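Local structure of ATP-dependent DNA helicase (Mycobacterium smegmatis, 5V9X) at residues T468-D480 with G530-A542. The protein unwinds RNA:DNA hybrids in the 3'-to-5' direction, tracking along single-stranded DNA in a reaction driven by ATP hydrolysis. Numbering follows the deposited sequence.
Sequences TVAVAALEPVDAD and GTLTARPGAQRLA. With nucleotides of chain B.
Val477 and Leu532 form an antiparallel hydrogen-bonded pair, Val477 N donating to Leu532 O (3.2 Å) and Leu532 N to Val477 O (3.1 Å). A third bond, Ala479 N to Gly530 O (2.7 Å), ties the first residue of helix 479-488, whose N-cap is Asp478, to Gly530 just beyond the strand pair. Gly530, with positive phi, opens a G1 bulge with Thr531 opposite Asp526.

Val477 and Leu532 lie side by side, CG1 touching CD1. Just before the strand, Pro476 CB packs between Thr531 CG2 and Thr533 CG2. Where the helices meet, small residues allow close approach: Ala470 CB meets Ala542 CB at 3.9 Å. Just past the helix end, Ala473 CB sits against Gln539 N and CA.

The DNA lies beside helix 538-543. Gln539, its CG anti to the backbone N (chi1 -176°), extends past Leu474 CD2, and its NE2 is shared between Thr175 O and DA13 OP1 of chain B (3.3 Å). Extended Arg540 hydrogen-bonds the Hoogsteen edge of DG11 of chain B, NE to N7 (3.3 Å) and NH2 to O6 (3.2 Å); DG12 N2 of chain B lies over one guanidinium face, offset toward its rim.

Within the winged-helix region, strand 531-534 runs between 477-478 and 523-526, while helix 497-508 packs against Val469 and Leu532.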
loop_
_atom_site.group_PDB
_atom_site.type_symbol
_atom_site.label_atom_id
_atom_site.label_comp_id
_atom_site.label_asym_id
_atom_site.label_seq_id
_atom_site.Cartn_x
_atom_site.Cartn_y
_atom_site.Cartn_z
ATOM N N THR A 468 2.476 4.400 23.375
ATOM C CA THR A 468 2.566 4.907 24.740
ATOM C C THR A 468 2.055 3.883 25.745
ATOM O O THR A 468 2.623 3.733 26.834
ATOM C CB THR A 468 1.792 6.219 24.867
ATOM O OG1 THR A 468 2.323 7.181 23.948
ATOM C CG2 THR A 468 1.910 6.767 26.276
ATOM N N VAL A 469 0.986 3.162 25.401
ATOM C CA VAL A 469 0.537 2.068 26.254
ATOM C C VAL A 469 1.568 0.947 26.263
ATOM O O VAL A 469 1.823 0.326 27.302
ATOM C CB VAL A 469 -0.845 1.561 25.799
ATOM C CG1 VAL A 469 -1.297 0.388 26.662
ATOM C CG2 VAL A 469 -1.867 2.685 25.847
ATOM N N ALA A 470 2.194 0.686 25.113
ATOM C CA ALA A 470 3.096 -0.452 24.988
ATOM C C ALA A 470 4.450 -0.189 25.636
ATOM O O ALA A 470 5.022 -1.090 26.261
ATOM C CB ALA A 470 3.279 -0.810 23.515
ATOM N N VAL A 471 4.983 1.027 25.491
ATOM C CA VAL A 471 6.287 1.329 26.071
ATOM C C VAL A 471 6.217 1.307 27.592
ATOM O O VAL A 471 7.211 1.004 28.262
ATOM C CB VAL A 471 6.811 2.681 25.543
ATOM C CG1 VAL A 471 5.926 3.827 26.015
ATOM C CG2 VAL A 471 8.257 2.904 25.970
ATOM N N ALA A 472 5.051 1.605 28.162
ATOM C CA ALA A 472 4.867 1.631 29.606
ATOM C C ALA A 472 4.103 0.420 30.124
ATOM O O ALA A 472 3.660 0.427 31.276
ATOM C CB ALA A 472 4.150 2.917 30.023
ATOM N N ALA A 473 3.938 -0.619 29.303
ATOM C CA ALA A 473 3.188 -1.793 29.734
ATOM C C ALA A 473 4.004 -2.693 30.650
ATOM O O ALA A 473 3.432 -3.422 31.468
ATOM C CB ALA A 473 2.707 -2.585 28.519
ATOM N N LEU A 474 5.329 -2.657 30.534
ATOM C CA LEU A 474 6.203 -3.498 31.339
ATOM C C LEU A 474 6.912 -2.740 32.449
ATOM O O LEU A 474 7.247 -3.340 33.475
ATOM C CB LEU A 474 7.249 -4.173 30.448
ATOM C CG LEU A 474 6.708 -4.880 29.205
ATOM C CD1 LEU A 474 7.782 -4.979 28.137
ATOM C CD2 LEU A 474 6.180 -6.260 29.562
ATOM N N GLU A 475 7.156 -1.441 32.266
ATOM C CA GLU A 475 7.914 -0.632 33.214
ATOM C C GLU A 475 7.295 0.757 33.318
ATOM O O GLU A 475 6.459 1.125 32.484
ATOM C CB GLU A 475 9.379 -0.530 32.777
ATOM C CG GLU A 475 10.019 -1.855 32.397
ATOM C CD GLU A 475 11.519 -1.855 32.580
ATOM O OE1 GLU A 475 12.172 -0.866 32.183
ATOM O OE2 GLU A 475 12.044 -2.843 33.137
ATOM N N PRO A 476 7.657 1.550 34.329
ATOM C CA PRO A 476 7.252 2.961 34.335
ATOM C C PRO A 476 8.217 3.788 33.494
ATOM O O PRO A 476 9.438 3.651 33.613
ATOM C CB PRO A 476 7.324 3.345 35.817
ATOM C CG PRO A 476 8.396 2.468 36.359
ATOM C CD PRO A 476 8.311 1.164 35.595
ATOM N N VAL A 477 7.667 4.645 32.641
ATOM C CA VAL A 477 8.467 5.401 31.686
ATOM C C VAL A 477 8.441 6.877 32.060
ATOM O O VAL A 477 7.456 7.392 32.603
ATOM C CB VAL A 477 7.979 5.179 30.236
ATOM C CG1 VAL A 477 6.736 6.011 29.938
ATOM C CG2 VAL A 477 9.092 5.477 29.241
ATOM N N ASP A 478 9.554 7.552 31.785
ATOM C CA ASP A 478 9.656 8.989 31.991
ATOM C C ASP A 478 8.980 9.702 30.826
ATOM O O ASP A 478 9.331 9.468 29.664
ATOM C CB ASP A 478 11.121 9.404 32.108
ATOM C CG ASP A 478 11.292 10.852 32.528
ATOM O OD1 ASP A 478 10.310 11.456 33.010
ATOM O OD2 ASP A 478 12.408 11.389 32.373
ATOM N N ALA A 479 8.006 10.564 31.135
ATOM C CA ALA A 479 7.284 11.274 30.083
ATOM C C ALA A 479 8.225 12.111 29.227
ATOM O O ALA A 479 8.019 12.231 28.013
ATOM C CB ALA A 479 6.194 12.153 30.693
ATOM N N ASP A 480 9.265 12.687 29.834
ATOM C CA ASP A 480 10.237 13.454 29.063
ATOM C C ASP A 480 11.028 12.552 28.125
ATOM O O ASP A 480 11.210 12.875 26.945
ATOM C CB ASP A 480 11.180 14.206 30.005
ATOM C CG ASP A 480 10.502 15.369 30.702
ATOM O OD1 ASP A 480 9.582 15.966 30.104
ATOM O OD2 ASP A 480 10.891 15.688 31.846
ATOM N N GLY A 530 6.220 13.028 36.506
ATOM C CA GLY A 530 6.392 12.834 35.081
ATOM C C GLY A 530 6.427 11.382 34.670
ATOM O O GLY A 530 7.057 11.044 33.664
ATOM N N THR A 531 5.755 10.511 35.418
ATOM C CA THR A 531 5.835 9.070 35.233
ATOM C C THR A 531 4.499 8.519 34.754
ATOM O O THR A 531 3.439 8.904 35.256
ATOM C CB THR A 531 6.248 8.377 36.539
ATOM O OG1 THR A 531 7.608 8.705 36.849
ATOM C CG2 THR A 531 6.109 6.865 36.429
ATOM N N LEU A 532 4.561 7.619 33.776
ATOM C CA LEU A 532 3.405 6.877 33.294
ATOM C C LEU A 532 3.540 5.420 33.711
ATOM O O LEU A 532 4.566 4.787 33.443
ATOM C CB LEU A 532 3.281 6.974 31.772
ATOM C CG LEU A 532 2.950 8.338 31.170
ATOM C CD1 LEU A 532 3.821 8.597 29.954
ATOM C CD2 LEU A 532 1.477 8.404 30.797
ATOM N N THR A 533 2.510 4.895 34.369
ATOM C CA THR A 533 2.443 3.485 34.718
ATOM C C THR A 533 1.218 2.859 34.068
ATOM O O THR A 533 0.247 3.542 33.729
ATOM C CB THR A 533 2.398 3.275 36.238
ATOM O OG1 THR A 533 1.396 4.122 36.815
ATOM C CG2 THR A 533 3.751 3.584 36.860
ATOM N N ALA A 534 1.274 1.543 33.899
ATOM C CA ALA A 534 0.218 0.809 33.221
ATOM C C ALA A 534 -0.849 0.361 34.209
ATOM O O ALA A 534 -0.551 0.019 35.358
ATOM C CB ALA A 534 0.792 -0.405 32.491
ATOM N N ARG A 535 -2.091 0.377 33.757
ATOM C CA ARG A 535 -3.183 -0.245 34.484
ATOM C C ARG A 535 -3.279 -1.713 34.099
ATOM O O ARG A 535 -2.772 -2.120 33.049
ATOM C CB ARG A 535 -4.492 0.480 34.178
ATOM C CG ARG A 535 -4.439 1.967 34.461
ATOM C CD ARG A 535 -5.832 2.547 34.569
ATOM N NE ARG A 535 -5.821 4.002 34.482
ATOM C CZ ARG A 535 -6.910 4.760 34.546
ATOM N NH1 ARG A 535 -8.101 4.198 34.702
ATOM N NH2 ARG A 535 -6.808 6.077 34.454
ATOM N N PRO A 536 -3.903 -2.541 34.939
ATOM C CA PRO A 536 -3.939 -3.985 34.667
ATOM C C PRO A 536 -4.396 -4.308 33.252
ATOM O O PRO A 536 -5.393 -3.776 32.760
ATOM C CB PRO A 536 -4.930 -4.507 35.710
ATOM C CG PRO A 536 -4.779 -3.570 36.851
ATOM C CD PRO A 536 -4.503 -2.218 36.247
ATOM N N GLY A 537 -3.641 -5.184 32.591
ATOM C CA GLY A 537 -3.976 -5.631 31.256
ATOM C C GLY A 537 -3.516 -4.735 30.129
ATOM O O GLY A 537 -3.941 -4.943 28.987
ATOM N N ALA A 538 -2.664 -3.747 30.405
ATOM C CA ALA A 538 -2.201 -2.860 29.343
ATOM C C ALA A 538 -1.392 -3.621 28.302
ATOM O O ALA A 538 -1.580 -3.429 27.095
ATOM C CB ALA A 538 -1.379 -1.716 29.932
ATOM N N GLN A 539 -0.491 -4.498 28.751
ATOM C CA GLN A 539 0.322 -5.269 27.815
ATOM C C GLN A 539 -0.546 -6.164 26.942
ATOM O O GLN A 539 -0.397 -6.186 25.716
ATOM C CB GLN A 539 1.353 -6.104 28.573
ATOM C CG GLN A 539 2.295 -6.867 27.665
ATOM C CD GLN A 539 2.957 -8.034 28.364
ATOM O OE1 GLN A 539 2.422 -8.578 29.329
ATOM N NE2 GLN A 539 4.129 -8.428 27.877
ATOM N N ARG A 540 -1.464 -6.916 27.561
ATOM C CA ARG A 540 -2.364 -7.762 26.784
ATOM C C ARG A 540 -3.210 -6.936 25.826
ATOM O O ARG A 540 -3.619 -7.431 24.769
ATOM C CB ARG A 540 -3.260 -8.581 27.715
ATOM C CG ARG A 540 -3.959 -9.737 27.018
ATOM C CD ARG A 540 -4.871 -10.505 27.955
ATOM N NE ARG A 540 -5.347 -11.742 27.340
ATOM C CZ ARG A 540 -6.333 -12.490 27.827
ATOM N NH1 ARG A 540 -6.961 -12.127 28.937
ATOM N NH2 ARG A 540 -6.694 -13.601 27.199
ATOM N N LEU A 541 -3.475 -5.676 26.174
ATOM C CA LEU A 541 -4.212 -4.798 25.274
ATOM C C LEU A 541 -3.360 -4.385 24.079
ATOM O O LEU A 541 -3.851 -4.342 22.945
ATOM C CB LEU A 541 -4.695 -3.568 26.035
ATOM C CG LEU A 541 -5.253 -2.445 25.166
ATOM C CD1 LEU A 541 -6.530 -2.886 24.476
ATOM C CD2 LEU A 541 -5.494 -1.219 26.011
ATOM N N ALA A 542 -2.083 -4.077 24.314
ATOM C CA ALA A 542 -1.227 -3.613 23.227
ATOM C C ALA A 542 -0.861 -4.753 22.284
ATOM O O ALA A 542 -0.839 -4.570 21.062
ATOM C CB ALA A 542 0.033 -2.959 23.792
ATOM P P DG B 12 3.619 -12.632 21.698
ATOM O OP1 DG B 12 4.749 -11.873 21.119
ATOM O OP2 DG B 12 3.432 -14.062 21.362
ATOM O "O5'" DG B 12 3.708 -12.497 23.278
ATOM C "C5'" DG B 12 3.478 -11.242 23.877
ATOM C "C4'" DG B 12 3.048 -11.415 25.313
ATOM O "O4'" DG B 12 1.794 -12.133 25.351
ATOM C "C3'" DG B 12 4.033 -12.199 26.177
ATOM O "O3'" DG B 12 4.371 -11.435 27.314
ATOM C "C2'" DG B 12 3.286 -13.485 26.547
ATOM C "C1'" DG B 12 1.826 -13.099 26.369
ATOM N N9 DG B 12 0.982 -14.212 25.949
ATOM C C8 DG B 12 1.298 -15.188 25.035
ATOM N N7 DG B 12 0.342 -16.056 24.850
ATOM C C5 DG B 12 -0.676 -15.625 25.692
ATOM C C6 DG B 12 -1.963 -16.169 25.919
ATOM O O6 DG B 12 -2.472 -17.174 25.405
ATOM N N1 DG B 12 -2.679 -15.425 26.854
ATOM C C2 DG B 12 -2.212 -14.296 27.486
ATOM N N2 DG B 12 -3.050 -13.712 28.357
ATOM N N3 DG B 12 -1.008 -13.775 27.281
ATOM C C4 DG B 12 -0.298 -14.489 26.375
ATOM P P DA B 13 5.614 -11.853 28.240
ATOM O OP1 DA B 13 6.481 -10.664 28.381
ATOM O OP2 DA B 13 6.184 -13.121 27.734
ATOM O "O5'" DA B 13 4.927 -12.158 29.645
ATOM C "C5'" DA B 13 3.756 -11.450 30.021
ATOM C "C4'" DA B 13 2.989 -12.204 31.090
ATOM O "O4'" DA B 13 2.198 -13.255 30.475
ATOM C "C3'" DA B 13 3.857 -12.890 32.139
ATOM O "O3'" DA B 13 3.222 -12.822 33.403
ATOM C "C2'" DA B 13 3.938 -14.324 31.627
ATOM C "C1'" DA B 13 2.556 -14.506 31.024
ATOM N N9 DA B 13 2.518 -15.499 29.960
ATOM C C8 DA B 13 3.580 -15.982 29.246
ATOM N N7 DA B 13 3.247 -16.872 28.340
ATOM C C5 DA B 13 1.872 -16.977 28.470
ATOM C C6 DA B 13 0.912 -17.755 27.794
ATOM N N6 DA B 13 1.217 -18.611 26.812
ATOM N N1 DA B 13 -0.377 -17.621 28.169
ATOM C C2 DA B 13 -0.678 -16.763 29.152
ATOM N N3 DA B 13 0.135 -15.980 29.857
ATOM C C4 DA B 13 1.408 -16.137 29.463
ATOM P P DG B 11 0.181 -13.082 16.830
ATOM O OP1 DG B 11 1.443 -13.459 16.155
ATOM O OP2 DG B 11 -0.927 -14.054 16.958
ATOM O "O5'" DG B 11 0.514 -12.561 18.298
ATOM C "C5'" DG B 11 -0.531 -12.126 19.143
ATOM C "C4'" DG B 11 0.035 -11.642 20.457
ATOM O "O4'" DG B 11 -1.032 -11.497 21.418
ATOM C "C3'" DG B 11 1.070 -12.574 21.084
ATOM O "O3'" DG B 11 2.260 -11.855 21.344
ATOM C "C2'" DG B 11 0.406 -13.079 22.371
ATOM C "C1'" DG B 11 -0.623 -11.998 22.665
ATOM N N9 DG B 11 -1.810 -12.491 23.351
ATOM C C8 DG B 11 -2.255 -12.141 24.604
ATOM N N7 DG B 11 -3.361 -12.743 24.947
ATOM C C5 DG B 11 -3.671 -13.536 23.850
ATOM C C6 DG B 11 -4.758 -14.416 23.637
ATOM O O6 DG B 11 -5.695 -14.678 24.403
ATOM N N1 DG B 11 -4.691 -15.025 22.386
ATOM C C2 DG B 11 -3.697 -14.809 21.458
ATOM N N2 DG B 11 -3.801 -15.485 20.304
ATOM N N3 DG B 11 -2.675 -13.987 21.645
ATOM C C4 DG B 11 -2.727 -13.388 22.859
#